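Local coordinates for protein ribosomal RNA small subunit methyltransferase E (Bacillus subtilis, PDB 1VHK) that probably methylates the N3 position of a specific uridine in 16S ribosomal RNA of the assembled small subunit, using S-adenosyl-L-methionine as methyl donor, at residues Q164-Y176 / I191-F205. Numbering follows the deposited sequence.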
# COMPACT_ATOMS: atom_id res chain seq x y z
N GLN A 164 -16.49 21.55 6.12
CA GLN A 164 -17.37 22.06 5.08
C GLN A 164 -17.23 21.28 3.79
O GLN A 164 -18.09 21.43 2.91
CB GLN A 164 -17.17 23.55 4.81
N ARG A 165 -16.20 20.47 3.62
CA ARG A 165 -16.02 19.73 2.38
C ARG A 165 -16.86 18.46 2.36
O ARG A 165 -17.35 18.05 1.31
CB ARG A 165 -14.53 19.38 2.20
CG ARG A 165 -14.09 19.27 0.75
CD ARG A 165 -12.70 19.86 0.55
NE ARG A 165 -12.60 20.74 -0.60
CZ ARG A 165 -12.72 20.34 -1.86
NH1 ARG A 165 -12.93 19.05 -2.12
NH2 ARG A 165 -12.61 21.21 -2.86
N MSE A 166 -17.13 17.91 3.52
CA MSE A 166 -17.84 16.67 3.74
C MSE A 166 -19.09 16.47 2.92
O MSE A 166 -19.36 15.38 2.39
CB MSE A 166 -18.15 16.48 5.24
CG MSE A 166 -16.92 16.76 6.08
SE MSE A 166 -16.60 15.52 7.48
CE MSE A 166 -17.72 14.07 6.97
N GLN A 167 -19.86 17.53 2.74
CA GLN A 167 -21.12 17.50 2.01
C GLN A 167 -21.01 17.05 0.57
O GLN A 167 -21.99 16.60 -0.04
CB GLN A 167 -21.73 18.91 2.08
CG GLN A 167 -23.22 18.92 2.44
CD GLN A 167 -23.68 20.35 2.68
OE1 GLN A 167 -23.44 21.19 1.81
NE2 GLN A 167 -24.26 20.62 3.84
N ASP A 168 -19.86 17.22 -0.06
CA ASP A 168 -19.65 16.90 -1.44
C ASP A 168 -19.54 15.41 -1.70
O ASP A 168 -19.76 14.96 -2.83
CB ASP A 168 -18.39 17.59 -1.99
CG ASP A 168 -18.27 19.06 -1.67
OD1 ASP A 168 -17.23 19.65 -2.07
OD2 ASP A 168 -19.18 19.65 -1.06
N PHE A 169 -19.22 14.60 -0.69
CA PHE A 169 -19.03 13.19 -0.97
C PHE A 169 -20.23 12.32 -0.64
O PHE A 169 -20.88 12.51 0.37
CB PHE A 169 -17.82 12.64 -0.20
CG PHE A 169 -16.61 13.52 -0.26
CD1 PHE A 169 -16.38 14.47 0.72
CD2 PHE A 169 -15.69 13.39 -1.28
CE1 PHE A 169 -15.25 15.27 0.68
CE2 PHE A 169 -14.57 14.18 -1.33
CZ PHE A 169 -14.34 15.10 -0.34
N ASP A 170 -20.34 11.21 -1.37
CA ASP A 170 -21.33 10.19 -1.05
C ASP A 170 -21.19 9.66 0.36
O ASP A 170 -22.23 9.53 1.03
CB ASP A 170 -21.25 9.08 -2.11
CG ASP A 170 -21.54 9.68 -3.48
OD1 ASP A 170 -20.99 9.24 -4.51
OD2 ASP A 170 -22.37 10.62 -3.50
N LYS A 171 -20.03 9.33 0.88
CA LYS A 171 -19.89 8.83 2.24
C LYS A 171 -18.59 9.32 2.88
O LYS A 171 -17.60 9.62 2.22
CB LYS A 171 -19.91 7.32 2.33
CG LYS A 171 -21.22 6.59 2.19
CD LYS A 171 -21.80 6.21 3.55
CE LYS A 171 -23.16 5.57 3.40
NZ LYS A 171 -24.17 6.51 2.84
N CYS A 172 -18.53 9.27 4.21
CA CYS A 172 -17.35 9.65 4.92
C CYS A 172 -17.04 8.70 6.06
O CYS A 172 -17.83 8.59 6.98
CB CYS A 172 -17.45 11.07 5.51
SG CYS A 172 -15.97 11.41 6.57
N VAL A 173 -15.87 8.05 6.03
CA VAL A 173 -15.50 7.21 7.16
C VAL A 173 -14.41 7.96 7.94
O VAL A 173 -13.62 8.72 7.39
CB VAL A 173 -15.10 5.79 6.85
CG1 VAL A 173 -15.75 5.20 5.60
CG2 VAL A 173 -13.60 5.54 6.83
N VAL A 174 -14.47 7.80 9.25
CA VAL A 174 -13.47 8.33 10.16
C VAL A 174 -12.73 7.15 10.80
O VAL A 174 -13.31 6.29 11.45
CB VAL A 174 -14.06 9.25 11.22
CG1 VAL A 174 -12.97 9.84 12.11
CG2 VAL A 174 -14.86 10.38 10.57
N ALA A 175 -11.44 7.07 10.49
CA ALA A 175 -10.60 5.97 10.99
C ALA A 175 -10.26 6.28 12.44
O ALA A 175 -9.57 7.26 12.71
CB ALA A 175 -9.37 5.80 10.13
N TYR A 176 -10.95 5.59 13.32
CA TYR A 176 -10.89 5.86 14.76
C TYR A 176 -11.54 4.69 15.50
O TYR A 176 -12.51 4.11 14.99
CB TYR A 176 -11.74 7.11 15.04
CG TYR A 176 -11.76 7.54 16.48
CD1 TYR A 176 -10.68 8.23 17.02
CD2 TYR A 176 -12.88 7.32 17.29
CE1 TYR A 176 -10.70 8.68 18.32
CE2 TYR A 176 -12.90 7.77 18.61
CZ TYR A 176 -11.81 8.46 19.11
OH TYR A 176 -11.82 8.93 20.40
N ILE A 191 -19.81 -0.24 4.65
CA ILE A 191 -19.93 0.94 3.80
C ILE A 191 -19.22 0.69 2.48
O ILE A 191 -19.77 0.81 1.39
CB ILE A 191 -19.58 2.25 4.48
CG1 ILE A 191 -18.21 2.80 4.05
CG2 ILE A 191 -19.68 2.20 5.99
CD1 ILE A 191 -18.29 3.61 2.77
N VAL A 192 -17.97 0.18 2.54
CA VAL A 192 -17.23 -0.03 1.31
C VAL A 192 -17.94 -0.99 0.39
O VAL A 192 -18.05 -0.70 -0.82
CB VAL A 192 -15.77 -0.42 1.58
CG1 VAL A 192 -15.09 -0.93 0.33
CG2 VAL A 192 -15.03 0.79 2.14
N SER A 193 -18.53 -2.07 0.90
CA SER A 193 -19.21 -3.01 0.00
C SER A 193 -20.55 -2.51 -0.48
O SER A 193 -21.07 -3.03 -1.50
CB SER A 193 -19.23 -4.41 0.55
OG SER A 193 -19.76 -4.50 1.85
N SER A 194 -21.10 -1.44 0.08
CA SER A 194 -22.34 -0.86 -0.38
C SER A 194 -22.18 0.33 -1.31
O SER A 194 -23.18 0.99 -1.65
CB SER A 194 -23.19 -0.45 0.84
OG SER A 194 -22.86 0.88 1.25
N LEU A 195 -20.95 0.75 -1.64
CA LEU A 195 -20.76 1.88 -2.55
C LEU A 195 -20.76 1.41 -3.99
O LEU A 195 -20.16 0.39 -4.35
CB LEU A 195 -19.50 2.67 -2.24
CG LEU A 195 -19.42 3.46 -0.94
CD1 LEU A 195 -17.99 3.92 -0.69
CD2 LEU A 195 -20.37 4.65 -0.95
N PRO A 196 -21.42 2.15 -4.85
CA PRO A 196 -21.53 1.82 -6.26
C PRO A 196 -20.43 2.38 -7.14
O PRO A 196 -19.80 3.41 -6.89
CB PRO A 196 -22.90 2.40 -6.65
CG PRO A 196 -23.45 3.06 -5.45
CD PRO A 196 -22.26 3.33 -4.53
N LYS A 197 -20.20 1.71 -8.27
CA LYS A 197 -19.20 2.17 -9.24
C LYS A 197 -19.36 3.67 -9.46
O LYS A 197 -20.47 4.14 -9.73
CB LYS A 197 -19.37 1.43 -10.54
CG LYS A 197 -18.34 1.64 -11.61
CD LYS A 197 -17.94 0.30 -12.24
CE LYS A 197 -17.35 0.51 -13.63
NZ LYS A 197 -15.98 1.09 -13.59
N GLY A 198 -18.26 4.41 -9.35
CA GLY A 198 -18.24 5.84 -9.54
C GLY A 198 -18.49 6.69 -8.33
O GLY A 198 -18.38 7.91 -8.41
N SER A 199 -18.89 6.15 -7.18
CA SER A 199 -19.23 6.95 -6.02
C SER A 199 -18.00 7.46 -5.29
O SER A 199 -16.91 6.93 -5.45
CB SER A 199 -20.09 6.14 -5.06
OG SER A 199 -19.49 4.87 -4.91
N SER A 200 -18.18 8.45 -4.41
CA SER A 200 -17.09 9.06 -3.71
C SER A 200 -17.00 8.72 -2.24
O SER A 200 -18.00 8.77 -1.52
CB SER A 200 -17.12 10.59 -3.90
OG SER A 200 -18.07 11.18 -3.02
N LEU A 201 -15.75 8.51 -1.77
CA LEU A 201 -15.58 8.21 -0.34
C LEU A 201 -14.46 9.03 0.28
O LEU A 201 -13.38 9.17 -0.28
CB LEU A 201 -15.35 6.72 -0.15
CG LEU A 201 -14.88 6.26 1.23
CD1 LEU A 201 -16.02 6.32 2.25
CD2 LEU A 201 -14.26 4.87 1.16
N LEU A 202 -14.78 9.72 1.37
CA LEU A 202 -13.85 10.51 2.15
C LEU A 202 -13.47 9.72 3.41
O LEU A 202 -14.34 9.14 4.03
CB LEU A 202 -14.44 11.85 2.60
CG LEU A 202 -13.48 12.65 3.51
CD1 LEU A 202 -12.27 13.10 2.70
CD2 LEU A 202 -14.18 13.81 4.16
N ILE A 203 -12.17 9.62 3.67
CA ILE A 203 -11.67 8.89 4.83
C ILE A 203 -10.71 9.81 5.59
O ILE A 203 -9.76 10.31 4.97
CB ILE A 203 -10.89 7.61 4.47
CG1 ILE A 203 -11.62 6.72 3.47
CG2 ILE A 203 -10.61 6.80 5.74
CD1 ILE A 203 -10.90 5.45 3.08
N VAL A 204 -11.04 10.18 6.83
CA VAL A 204 -10.10 11.11 7.51
C VAL A 204 -9.32 10.39 8.57
O VAL A 204 -9.84 9.55 9.31
CB VAL A 204 -10.78 12.38 8.00
CG1 VAL A 204 -12.23 12.47 7.54
CG2 VAL A 204 -10.68 12.59 9.50
N PHE A 205 -8.02 10.69 8.64
CA PHE A 205 -7.14 10.07 9.65
C PHE A 205 -6.57 11.13 10.58
O PHE A 205 -6.31 12.26 10.13
CB PHE A 205 -5.96 9.39 8.90
CG PHE A 205 -6.43 8.42 7.86
CD1 PHE A 205 -6.71 8.84 6.59
CD2 PHE A 205 -6.60 7.08 8.19
CE1 PHE A 205 -7.20 7.96 5.65
CE2 PHE A 205 -7.06 6.19 7.25
CZ PHE A 205 -7.33 6.63 5.97
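Phe169 lies against Ser200 and Leu202 just ahead of strand 171-175, where this strand pairs with strand 200-205, and the site illustrates how a parallel strand pair is closed at one end by side chains that bond to the partner's backbone. Followed outward, Phe169 CB sits beside Ser200 OG, which also lies at the ring edge, in plane, near CD2; CG has that hydroxyl and Leu202 CB as its nearest neighbours, and CD1 meets Leu202 CB at 3.8 Å. With CG anti to the carbonyl carbon (chi1 -45°), the ring slides over Leu202: the CB of Leu202 stands 3.9 Å from the ring centroid, a CH-pi contact over one face, while Leu202 CD2 meets Phe169 CE1 and Leu202 CD1 comes near Phe169 CZ at the far end. Replacing Phe169 by alanine would probably open a gap over Leu202 CB and leave Tyr84 without its edge-to-face ring partner.

The next residue locks the strand ends reciprocally. Asp170 N donates to Ser200 OG at 2.8 Å, and Ser200 N returns a bond to Asp170 OD1 at 2.9 Å, on the anti side of the carboxylate and 33° out of its plane. Lys171 N then bonds Ser200 O, Val173 bridges Leu202 O and Val204 N, and Ala175 N bonds Val204 O, the staggered pattern of parallel strands; the straightest bond runs from Leu202 N to Lys171 O, 2.9 Å at 178°.

Alternate side chains pack on the two faces. Cys172 SG touches Leu202 CD2 at 3.8 Å, whereas on the other face Val173 splits its methyls, CG1 against Leu201 CD1 and Ile191 CG1, CG2 alongside Ile203 CG2.

The pair lies inside the parallel sheet of the RsmE-family methyltransferase domain, of the SPOUT clan, strand 82-88 flanking 200-205 and strand 225-227 flanking 171-175. Helix 213-221 packs on Val174 and Val204, and helix 239-253 meets Phe205.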